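Local coordinates for protein particle-associated lyase (Acinetobacter bacteriophage AP22, PDB 4Y9V) that binds the capsular polysaccharide of Acinetobacter baumannii and, as a trimeric phage tailspike, probably cleaves it by a lyase reaction, at residues Q68-G73 with I90-D95; D159-P164 with Y168-E173; I367-R370 with G374-L377; F573-E576 with P582-T585. All coordinates share one frame; numbering follows the deposited sequence. Where two conformers were deposited one is given.

Contact 1 of 4, residues Q68-G73 with I90-D95. With EDO (1,2-ethanediol), chain F.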
# COMPACT_ATOMS: atom_id res chain seq x y z
N GLN A 68 -9.88 21.77 -40.78
CA GLN A 68 -11.10 21.54 -41.54
C GLN A 68 -11.85 20.31 -41.05
O GLN A 68 -13.08 20.32 -40.95
CB GLN A 68 -10.79 21.43 -43.04
CG GLN A 68 -12.06 21.44 -43.86
CD GLN A 68 -12.74 22.80 -43.81
OE1 GLN A 68 -12.07 23.84 -43.88
NE2 GLN A 68 -14.04 22.81 -43.69
N VAL A 69 -11.12 19.23 -40.75
CA VAL A 69 -11.76 18.02 -40.23
C VAL A 69 -12.55 18.35 -38.94
O VAL A 69 -13.73 17.95 -38.87
CB VAL A 69 -10.70 16.93 -39.95
CG1 VAL A 69 -11.33 15.77 -39.19
CG2 VAL A 69 -10.04 16.44 -41.23
N LYS A 70 -11.94 19.04 -38.02
CA LYS A 70 -12.62 19.34 -36.75
C LYS A 70 -13.75 20.33 -36.99
O LYS A 70 -14.81 20.24 -36.38
CB LYS A 70 -11.68 19.76 -35.64
CG LYS A 70 -11.12 21.11 -35.66
CD LYS A 70 -10.09 21.40 -34.54
CE LYS A 70 -9.81 22.92 -34.44
NZ LYS A 70 -10.95 23.69 -33.94
N SER A 71 -13.59 21.26 -37.93
CA SER A 71 -14.61 22.25 -38.22
C SER A 71 -15.82 21.58 -38.86
O SER A 71 -17.00 22.01 -38.76
CB SER A 71 -14.08 23.31 -39.15
OG SER A 71 -13.13 24.13 -38.48
N ASP A 72 -15.57 20.51 -39.60
CA ASP A 72 -16.62 19.79 -40.23
C ASP A 72 -17.38 18.95 -39.14
O ASP A 72 -18.37 18.37 -39.61
CB ASP A 72 -16.11 18.90 -41.38
CG ASP A 72 -15.67 19.67 -42.61
OD1 ASP A 72 -15.94 20.90 -42.74
OD2 ASP A 72 -15.05 19.02 -43.50
N GLY A 73 -16.93 18.92 -37.95
CA GLY A 73 -17.63 18.11 -36.96
C GLY A 73 -17.39 16.62 -37.07
O GLY A 73 -18.19 15.81 -36.58
N ILE A 90 -3.32 23.64 -32.92
CA ILE A 90 -4.63 23.10 -33.25
C ILE A 90 -5.43 23.06 -31.92
O ILE A 90 -5.04 22.36 -31.00
CB ILE A 90 -4.57 21.73 -33.88
CG1 ILE A 90 -3.56 21.68 -35.02
CG2 ILE A 90 -5.96 21.29 -34.33
CD1 ILE A 90 -3.84 22.62 -36.18
N GLU A 91 -6.52 23.82 -31.88
CA GLU A 91 -7.33 24.01 -30.68
C GLU A 91 -8.63 23.26 -30.85
O GLU A 91 -9.51 23.66 -31.60
CB GLU A 91 -7.58 25.50 -30.38
CG GLU A 91 -6.28 26.25 -30.10
CD GLU A 91 -6.48 27.70 -29.74
OE1 GLU A 91 -7.24 27.94 -28.80
OE2 GLU A 91 -5.89 28.65 -30.32
N PHE A 92 -8.73 22.12 -30.18
CA PHE A 92 -9.94 21.31 -30.17
C PHE A 92 -10.84 21.81 -29.04
O PHE A 92 -10.43 21.84 -27.90
CB PHE A 92 -9.62 19.84 -29.95
CG PHE A 92 -8.67 19.22 -30.96
CD1 PHE A 92 -7.28 19.30 -30.83
CD2 PHE A 92 -9.19 18.54 -32.07
CE1 PHE A 92 -6.46 18.75 -31.75
CE2 PHE A 92 -8.34 17.99 -33.00
CZ PHE A 92 -6.97 18.08 -32.83
N THR A 93 -12.06 22.19 -29.39
CA THR A 93 -13.04 22.65 -28.43
C THR A 93 -14.34 21.86 -28.45
O THR A 93 -15.24 22.23 -27.74
CB THR A 93 -13.32 24.15 -28.58
OG1 THR A 93 -13.80 24.38 -29.93
CG2 THR A 93 -12.08 24.99 -28.45
N ASP A 94 -14.39 20.84 -29.27
CA ASP A 94 -15.47 19.87 -29.31
C ASP A 94 -14.86 18.48 -29.23
O ASP A 94 -13.68 18.27 -29.56
CB ASP A 94 -16.33 19.98 -30.62
CG ASP A 94 -17.26 21.18 -30.43
OD1 ASP A 94 -18.14 21.12 -29.51
OD2 ASP A 94 -17.14 22.17 -31.10
N ASP A 95 -15.66 17.51 -28.81
CA ASP A 95 -15.24 16.13 -28.75
C ASP A 95 -14.58 15.70 -30.05
O ASP A 95 -15.05 16.05 -31.13
CB ASP A 95 -16.40 15.20 -28.45
CG ASP A 95 -17.11 15.49 -27.16
OD1 ASP A 95 -16.55 16.13 -26.26
OD2 ASP A 95 -18.29 14.99 -27.05
C1 EDO F . -13.07 18.85 -47.56
O1 EDO F . -13.28 19.87 -48.56
C2 EDO F . -14.26 18.79 -46.65
O2 EDO F . -14.39 19.97 -45.92
O HOH W 1 -12.63 22.13 -32.22

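Contact 2 of 4, residues D159-P164 with Y168-E173. With 49S (2-acetamido-2-deoxy-beta-D-mannopyranuronic acid), chain B; 49T (2-acetamido-2-deoxy-alpha-D-fucopyranose), chain C.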
# COMPACT_ATOMS: atom_id res chain seq x y z
N ASP A 159 -5.45 36.70 -4.58
CA ASP A 159 -4.10 36.16 -4.52
C ASP A 159 -3.79 35.61 -3.12
O ASP A 159 -4.23 36.13 -2.10
CB ASP A 159 -3.07 37.23 -4.87
CG ASP A 159 -3.04 37.62 -6.32
OD1 ASP A 159 -3.81 37.07 -7.13
OD2 ASP A 159 -2.20 38.47 -6.66
N PHE A 160 -3.00 34.53 -3.11
CA PHE A 160 -2.47 33.91 -1.90
C PHE A 160 -3.58 33.29 -1.04
O PHE A 160 -3.34 32.92 0.09
CB PHE A 160 -1.64 34.86 -1.03
CG PHE A 160 -0.46 35.49 -1.73
CD1 PHE A 160 0.70 34.77 -1.94
CD2 PHE A 160 -0.50 36.81 -2.15
CE1 PHE A 160 1.81 35.37 -2.52
CE2 PHE A 160 0.60 37.39 -2.76
CZ PHE A 160 1.78 36.67 -2.94
N SER A 161 -4.79 33.08 -1.58
CA SER A 161 -5.88 32.64 -0.74
C SER A 161 -5.80 31.16 -0.37
O SER A 161 -6.48 30.75 0.58
CB SER A 161 -7.24 32.99 -1.36
OG SER A 161 -7.36 32.47 -2.69
N TYR A 162 -4.98 30.38 -1.06
CA TYR A 162 -4.64 29.04 -0.61
C TYR A 162 -3.30 29.03 0.17
O TYR A 162 -3.23 28.46 1.25
CB TYR A 162 -4.57 28.03 -1.79
CG TYR A 162 -4.27 26.62 -1.33
CD1 TYR A 162 -5.24 25.86 -0.72
CD2 TYR A 162 -3.01 26.06 -1.49
CE1 TYR A 162 -4.98 24.55 -0.28
CE2 TYR A 162 -2.74 24.78 -1.06
CZ TYR A 162 -3.71 24.02 -0.46
OH TYR A 162 -3.37 22.76 -0.04
N SER A 163 -2.26 29.61 -0.40
CA SER A 163 -0.94 29.57 0.21
C SER A 163 -0.22 30.89 0.04
O SER A 163 -0.34 31.53 -1.00
CB SER A 163 -0.12 28.47 -0.44
OG SER A 163 1.27 28.61 -0.17
N PRO A 164 0.59 31.26 1.05
CA PRO A 164 1.33 32.51 1.00
C PRO A 164 2.57 32.46 0.12
O PRO A 164 3.25 33.48 -0.06
CB PRO A 164 1.71 32.74 2.48
CG PRO A 164 1.92 31.31 3.00
CD PRO A 164 0.75 30.57 2.36
N TYR A 168 -0.45 33.13 -7.16
CA TYR A 168 -1.44 32.35 -7.89
C TYR A 168 -1.87 31.07 -7.17
O TYR A 168 -2.71 30.34 -7.69
CB TYR A 168 -0.95 32.05 -9.29
CG TYR A 168 0.35 31.32 -9.44
CD1 TYR A 168 0.37 29.92 -9.58
CD2 TYR A 168 1.58 31.97 -9.49
CE1 TYR A 168 1.55 29.22 -9.76
CE2 TYR A 168 2.77 31.28 -9.68
CZ TYR A 168 2.75 29.91 -9.83
OH TYR A 168 3.92 29.21 -10.09
N TYR A 169 -1.38 30.86 -5.95
CA TYR A 169 -1.88 29.76 -5.11
C TYR A 169 -3.17 30.24 -4.44
O TYR A 169 -3.17 30.69 -3.29
CB TYR A 169 -0.85 29.34 -4.10
CG TYR A 169 0.39 28.66 -4.61
CD1 TYR A 169 0.50 28.14 -5.91
CD2 TYR A 169 1.47 28.43 -3.76
CE1 TYR A 169 1.64 27.45 -6.33
CE2 TYR A 169 2.57 27.72 -4.14
CZ TYR A 169 2.68 27.22 -5.42
OH TYR A 169 3.76 26.50 -5.85
N ARG A 170 -4.27 30.16 -5.21
CA ARG A 170 -5.59 30.60 -4.81
C ARG A 170 -6.42 29.39 -4.45
O ARG A 170 -6.25 28.28 -4.99
CB ARG A 170 -6.26 31.43 -5.91
CG ARG A 170 -5.38 32.58 -6.37
CD ARG A 170 -6.16 33.66 -7.13
NE ARG A 170 -5.25 34.60 -7.77
CZ ARG A 170 -4.61 34.36 -8.89
NH1 ARG A 170 -4.89 33.29 -9.61
NH2 ARG A 170 -3.65 35.18 -9.28
N LYS A 171 -7.35 29.56 -3.50
CA LYS A 171 -8.15 28.43 -3.02
C LYS A 171 -9.35 28.18 -3.94
O LYS A 171 -9.86 29.07 -4.62
CB LYS A 171 -8.56 28.62 -1.56
CG LYS A 171 -9.50 29.76 -1.27
CD LYS A 171 -9.87 29.81 0.20
CE LYS A 171 -10.80 30.96 0.53
NZ LYS A 171 -11.07 31.01 1.98
N GLY A 172 -9.81 26.93 -3.91
CA GLY A 172 -10.95 26.50 -4.68
C GLY A 172 -10.97 24.99 -4.77
O GLY A 172 -10.06 24.32 -4.29
N GLU A 173 -12.01 24.45 -5.39
CA GLU A 173 -12.11 23.01 -5.61
C GLU A 173 -13.20 22.72 -6.65
O GLU A 173 -14.04 23.58 -6.94
CB GLU A 173 -12.39 22.25 -4.29
CG GLU A 173 -13.66 22.65 -3.58
CD GLU A 173 -13.57 22.20 -2.13
OE1 GLU A 173 -12.84 22.87 -1.33
OE2 GLU A 173 -14.15 21.15 -1.76
C8 49S B . 2.66 25.69 -9.46
C7 49S B . 3.46 25.36 -10.70
O7 49S B . 3.40 24.22 -11.22
N2 49S B . 4.22 26.34 -11.20
C2 49S B . 5.10 26.17 -12.34
C3 49S B . 4.56 26.85 -13.60
O3 49S B . 3.28 26.31 -13.95
C1 49S B . 6.46 26.77 -12.02
O1 49S B . 7.01 26.24 -10.84
O5 49S B . 6.32 28.17 -11.78
C5 49S B . 5.93 28.86 -12.98
C6 49S B . 5.92 30.34 -12.69
O6A 49S B . 5.40 30.74 -11.61
O6B 49S B . 6.41 31.09 -13.57
C4 49S B . 4.56 28.37 -13.46
O4 49S B . 4.40 29.05 -14.70
C1 49T C . 3.11 29.11 -15.27
C2 49T C . 3.25 29.94 -16.55
N2 49T C . 4.41 29.49 -17.33
C7 49T C . 4.27 28.82 -18.46
O7 49T C . 3.21 28.43 -18.91
C8 49T C . 5.58 28.51 -19.18
O5 49T C . 2.16 29.65 -14.42
C5 49T C . 2.36 31.02 -14.04
C6 49T C . 1.31 31.38 -13.01
C4 49T C . 2.33 31.88 -15.29
O4 49T C . 1.05 31.76 -15.89
C3 49T C . 3.41 31.41 -16.23
O3 49T C . 3.30 32.14 -17.48
O HOH W 2 -8.27 32.16 2.24

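Contact 3 of 4, residues I367-R370 with G374-L377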
# COMPACT_ATOMS: atom_id res chain seq x y z
N ILE A 367 14.11 6.59 -2.68
CA ILE A 367 14.38 8.01 -2.81
C ILE A 367 15.89 8.23 -2.71
O ILE A 367 16.50 7.99 -1.68
CB ILE A 367 13.65 8.86 -1.75
CG1 ILE A 367 12.13 8.55 -1.74
CG2 ILE A 367 13.92 10.34 -2.02
CD1 ILE A 367 11.37 9.23 -0.66
N TYR A 368 16.46 8.70 -3.83
CA TYR A 368 17.88 9.00 -3.90
C TYR A 368 18.17 10.43 -3.45
O TYR A 368 17.48 11.38 -3.82
CB TYR A 368 18.45 8.81 -5.31
CG TYR A 368 18.37 7.39 -5.80
CD1 TYR A 368 19.29 6.42 -5.48
CD2 TYR A 368 17.32 7.06 -6.61
CE1 TYR A 368 19.19 5.09 -5.95
CE2 TYR A 368 17.18 5.78 -7.09
CZ TYR A 368 18.10 4.81 -6.74
OH TYR A 368 17.96 3.54 -7.25
N GLU A 369 19.25 10.59 -2.70
CA GLU A 369 19.67 11.89 -2.25
C GLU A 369 20.08 12.75 -3.44
O GLU A 369 20.76 12.26 -4.36
CB GLU A 369 20.87 11.72 -1.30
CG GLU A 369 21.18 12.99 -0.53
CD GLU A 369 22.43 12.96 0.32
OE1 GLU A 369 23.29 12.08 0.13
OE2 GLU A 369 22.55 13.91 1.12
N ARG A 370 19.75 14.03 -3.43
CA ARG A 370 20.28 14.95 -4.43
C ARG A 370 21.77 15.21 -4.16
O ARG A 370 22.28 15.05 -3.04
CB ARG A 370 19.51 16.27 -4.48
CG ARG A 370 19.66 17.16 -3.23
CD ARG A 370 19.24 18.58 -3.51
NE ARG A 370 19.47 19.37 -2.30
CZ ARG A 370 19.26 20.68 -2.19
NH1 ARG A 370 18.82 21.37 -3.23
NH2 ARG A 370 19.46 21.28 -1.05
N GLY A 374 20.39 15.85 0.98
CA GLY A 374 19.02 15.62 1.41
C GLY A 374 18.23 14.81 0.39
O GLY A 374 18.49 14.80 -0.81
N CYS A 375 17.18 14.11 0.91
CA CYS A 375 16.26 13.34 0.10
C CYS A 375 14.90 13.97 -0.12
O CYS A 375 14.32 13.79 -1.20
CB CYS A 375 16.05 11.96 0.72
SG CYS A 375 17.48 10.83 0.53
N VAL A 376 14.34 14.64 0.89
CA VAL A 376 12.99 15.13 0.85
C VAL A 376 12.98 16.59 1.32
O VAL A 376 13.53 16.87 2.40
CB VAL A 376 12.05 14.29 1.77
CG1 VAL A 376 10.63 14.82 1.72
CG2 VAL A 376 12.07 12.82 1.36
N LEU A 377 12.37 17.46 0.54
CA LEU A 377 12.32 18.89 0.82
C LEU A 377 10.88 19.35 1.02
O LEU A 377 10.01 19.08 0.19
CB LEU A 377 12.91 19.65 -0.35
CG LEU A 377 12.99 21.19 -0.17
CD1 LEU A 377 13.95 21.57 0.91
CD2 LEU A 377 13.36 21.81 -1.51

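Contact 4 of 4, residues F573-E576 with P582-T585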
# COMPACT_ATOMS: atom_id res chain seq x y z
N PHE A 573 22.90 -13.91 51.38
CA PHE A 573 23.78 -13.41 50.34
C PHE A 573 24.55 -12.16 50.82
O PHE A 573 25.75 -12.05 50.56
CB PHE A 573 23.01 -13.13 49.02
CG PHE A 573 23.92 -12.84 47.89
CD1 PHE A 573 24.60 -13.86 47.24
CD2 PHE A 573 24.14 -11.55 47.45
CE1 PHE A 573 25.45 -13.58 46.20
CE2 PHE A 573 25.01 -11.28 46.40
CZ PHE A 573 25.67 -12.32 45.78
N PHE A 574 23.85 -11.24 51.49
CA PHE A 574 24.44 -10.00 51.93
C PHE A 574 24.72 -9.93 53.44
O PHE A 574 25.13 -8.89 53.92
CB PHE A 574 23.58 -8.79 51.53
CG PHE A 574 23.58 -8.56 50.01
CD1 PHE A 574 24.73 -8.24 49.34
CD2 PHE A 574 22.39 -8.66 49.29
CE1 PHE A 574 24.74 -8.00 47.97
CE2 PHE A 574 22.40 -8.45 47.92
CZ PHE A 574 23.55 -8.11 47.26
N ASN A 575 24.51 -11.05 54.14
CA ASN A 575 24.74 -11.08 55.59
C ASN A 575 25.57 -12.29 55.98
O ASN A 575 25.24 -13.42 55.66
CB ASN A 575 23.38 -11.13 56.36
CG ASN A 575 22.69 -9.82 56.18
OD1 ASN A 575 22.99 -8.83 56.87
ND2 ASN A 575 21.81 -9.73 55.18
N GLU A 576 26.61 -11.97 56.78
CA GLU A 576 27.52 -12.99 57.32
C GLU A 576 26.82 -13.86 58.37
O GLU A 576 27.14 -15.05 58.48
CB GLU A 576 28.71 -12.27 57.96
CG GLU A 576 29.56 -11.56 56.89
CD GLU A 576 29.05 -10.22 56.35
OE1 GLU A 576 28.25 -9.55 57.02
OE2 GLU A 576 29.46 -9.83 55.28
N PRO A 582 20.50 -4.78 62.53
CA PRO A 582 19.86 -4.79 61.22
C PRO A 582 20.58 -5.69 60.23
O PRO A 582 21.80 -5.87 60.28
CB PRO A 582 20.01 -3.31 60.78
CG PRO A 582 20.57 -2.59 61.93
CD PRO A 582 20.97 -3.46 63.00
N LEU A 583 19.80 -6.23 59.31
CA LEU A 583 20.31 -7.01 58.19
C LEU A 583 20.70 -6.04 57.06
O LEU A 583 19.97 -5.09 56.77
CB LEU A 583 19.25 -7.94 57.69
CG LEU A 583 18.89 -9.07 58.68
CD1 LEU A 583 17.47 -9.50 58.51
CD2 LEU A 583 19.91 -10.20 58.60
N ARG A 584 21.87 -6.30 56.45
CA ARG A 584 22.32 -5.54 55.30
C ARG A 584 21.43 -5.83 54.08
O ARG A 584 21.17 -6.99 53.78
CB ARG A 584 23.76 -5.95 55.00
CG ARG A 584 24.40 -5.14 53.87
CD ARG A 584 25.84 -5.51 53.67
NE ARG A 584 26.73 -5.21 54.78
CZ ARG A 584 27.14 -6.08 55.71
NH1 ARG A 584 26.69 -7.34 55.79
NH2 ARG A 584 27.99 -5.66 56.63
N THR A 585 21.05 -4.74 53.41
CA THR A 585 20.28 -4.88 52.16
C THR A 585 20.83 -3.87 51.15
O THR A 585 21.41 -2.84 51.53
CB THR A 585 18.77 -4.72 52.29
OG1 THR A 585 18.60 -3.34 52.50
CG2 THR A 585 18.17 -5.47 53.46
O HOH W 3 28.32 -7.55 58.81

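Contact 1 of 4, residues Q68-G73 with I90-D95
The C-terminal turn of helix 63-71 is joined to the end of strand 89-92 by Lys70, just before the helix closes in a Schellman motif at Gly73, whose positive phi of 77° lets the chain fold back on the last turn. This is the N-terminal part of the tailspike, where strand 89-92 runs parallel to strand 113-125. The first torsion of Lys70 sets CG between its backbone N and carbonyl carbon, and the chain then runs straight to a bend at chi4 (69°) that turns the amine onto the strand. There NZ donates to the carbonyl oxygen of Glu91, Lys70 NZ lying 2.7 Å from Glu91 O and tilted 25° from the carbonyl plane. The same amine donates to water 1, which also accepts a hydrogen bond from Thr93 N, so that the lysine meets two successive peptides where the strand ends, one directly and one through water. The methylenes do apolar work: Lys70 CD lies 3.9 Å from Phe92 CD2, obliquely to the ring, and 4.1 Å from Ile90 CG2. Phe92 itself is buried among Phe96, Phe114 and Phe211. Away from the strand, Gln68 NE2 donates to Asp72 OD1 from above the carboxylate plane. The other oxygen meets Tyr50 OH and also accepts a hydrogen bond from a 1,2-ethanediol, probably from the crystallisation liquor, with Asp72 OD2 to EDO O2 at 2.7 Å.

Contact 2 of 4, residues D159-P164 with Y168-E173
The guanidinium of Arg170 presents its edge to Asp159 and has the CA of Tyr168 against one face. Its NE and NH2 both grip a single carboxylate atom in a side-on salt bridge, with Arg170 NE and NH2 each 2.9 Å from Asp159 OD1. That oxygen lies in the guanidinium plane, yet the carboxylate and guanidinium planes are turned 41° apart; Arg170 NH1 goes instead to Gly308 O. The ring of Tyr169 has Ser163 OG near its edge, 3.6 Å from Tyr169 CD2, and the acetamido methyl C8 of 49S in its plane at the edge; its hydroxyl is hydrogen-bonded to Glu380 OE1. One face of Tyr168 carries the methyl C6 of 49T, over the ring centre. Behind the rings, Lys171 N donates to Ser161 OG at 3.0 Å, a hydroxyl also hydrogen-bonded to Asp158 O. Tyr169 is the centre of an inverse gamma turn, closed by a weak bond from Arg170 N to Tyr168 O, and its own carbonyl accepts twice, from Tyr162 N and Ser163 N on the same side of its plane. Tyr168 OH donates to the uronate, 2.6 Å from 49S O6A, and accepts from 49S N2 at 3.1 Å. Aromatic groups set against sugar methyls are characteristic of a carbohydrate-binding site, here the capsular glycan pocket.

Contact 3 of 4, residues I367-R370 with G374-L377
Glu369 and Arg370, adjacent in the chain, send their side chains along different sides of Gly374. With CG anti to the backbone N (chi1 -166°) and the rest of the chain extended, Glu369 carries its carboxylate past the glycine carbonyl to the amide beyond, where Gly374 N donates to Glu369 OE2 over 2.9 Å. The bond is nearly straight, 166° at the hydrogen, and uses the anti lone pair, the one directed away from OE1. The carboxylate is shared further: OE2 also meets Thr397 OG1, and OE1 takes the amide of Lys396. Arg370 lays its methylenes beside the same glycine, Arg370 CG being 3.6 Å from Gly374 O, while that carbonyl accepts from Arg370 N at 3.0 Å. The guanidinium end of the arginine lies farther off, with NE bonded to Gln373 O and a cation-pi contact to Trp402. These residues form a corner of the right-handed parallel beta-helix of the pectin lyase-like family, in which strand 366-368 turns through a short loop into strand 376-378 on another face; strand 391-394 stacks parallel to the first as part of the next coil. Inside the corner, Cys375 packs its sulfur against the turning backbone, with Cys375 SG 3.7 Å from Glu369 N. The contacts of Ile367 are apolar: its CG2 meets the cysteine methylene, Ile367 CG2 to Cys375 CB being 3.8 Å. The other branch of Ile367 ends at an oblique crossing with the valine, Ile367 CD1 lying 4.2 Å from Val376 CG2.

Contact 4 of 4, residues F573-E576 with P582-T585
Arg584 swings CG away from its own amide nitrogen (chi1 -175°) and bends at chi3 (-65°), running beside the Phe574 carbonyl and curling its guanidinium round to Glu576. The two segments belong to one loop between strands 555-561 and 586-594, at the far tip of the C-terminal Ig-like domain. Asn575 joins them through its side-chain amide, which pairs with both the N-H and the C=O of Arg584, accepting from Arg584 N at Asn575 OD1 (2.8 Å) and donating from Asn575 ND2 to Arg584 O (3.1 Å), each time on a carbonyl lone pair. Leu583 crosses this amide at about a right angle, Leu583 CD2 resting 3.7 Å from Asn575 CG. At the other end, Arg584 NH1 donates to Phe574 O over 2.9 Å in the carbonyl plane, and to the syn lone pair of Glu576 OE1 in a salt bridge of 3.0 Å. Carboxylate and guanidinium stand nearly perpendicular, 80° apart; Glu576 OE2 is hydrogen-bonded to Thr610 OG1. The carbonyls of Lys606 and Lys607 take NE and NH2, fixing the rotation of the guanidinium, while Pro582 packs on Pro582 of both neighbouring subunits. Water 3 closes the salt bridge into a ring, donating to Glu576 OE1 at 2.7 Å and accepting from Arg584 NH2 at 2.9 Å.

In the fold
The four contacts follow one another along an elongated chain, with contacts 1 and 4 on opposite sides of its centre, about 101 Å apart between centres. Contacts 3 and 4 are largely buried, whereas contacts 1 and 2 are partly open. Contacts 1 and 2 reach the same set of strands, yet differ in chemistry: a lysine and a water join a helix end to a strand in contact 1, while the loop of contact 2 carries two tyrosines of the glycan pocket. Contact 3, a beta-helix corner, pairs one carboxylate with backbone amides above an apolar interior. Contact 4 again relies on side chains bonding backbone groups and, like contact 2, has an arginine-carboxylate salt bridge; it lies where the three subunits meet.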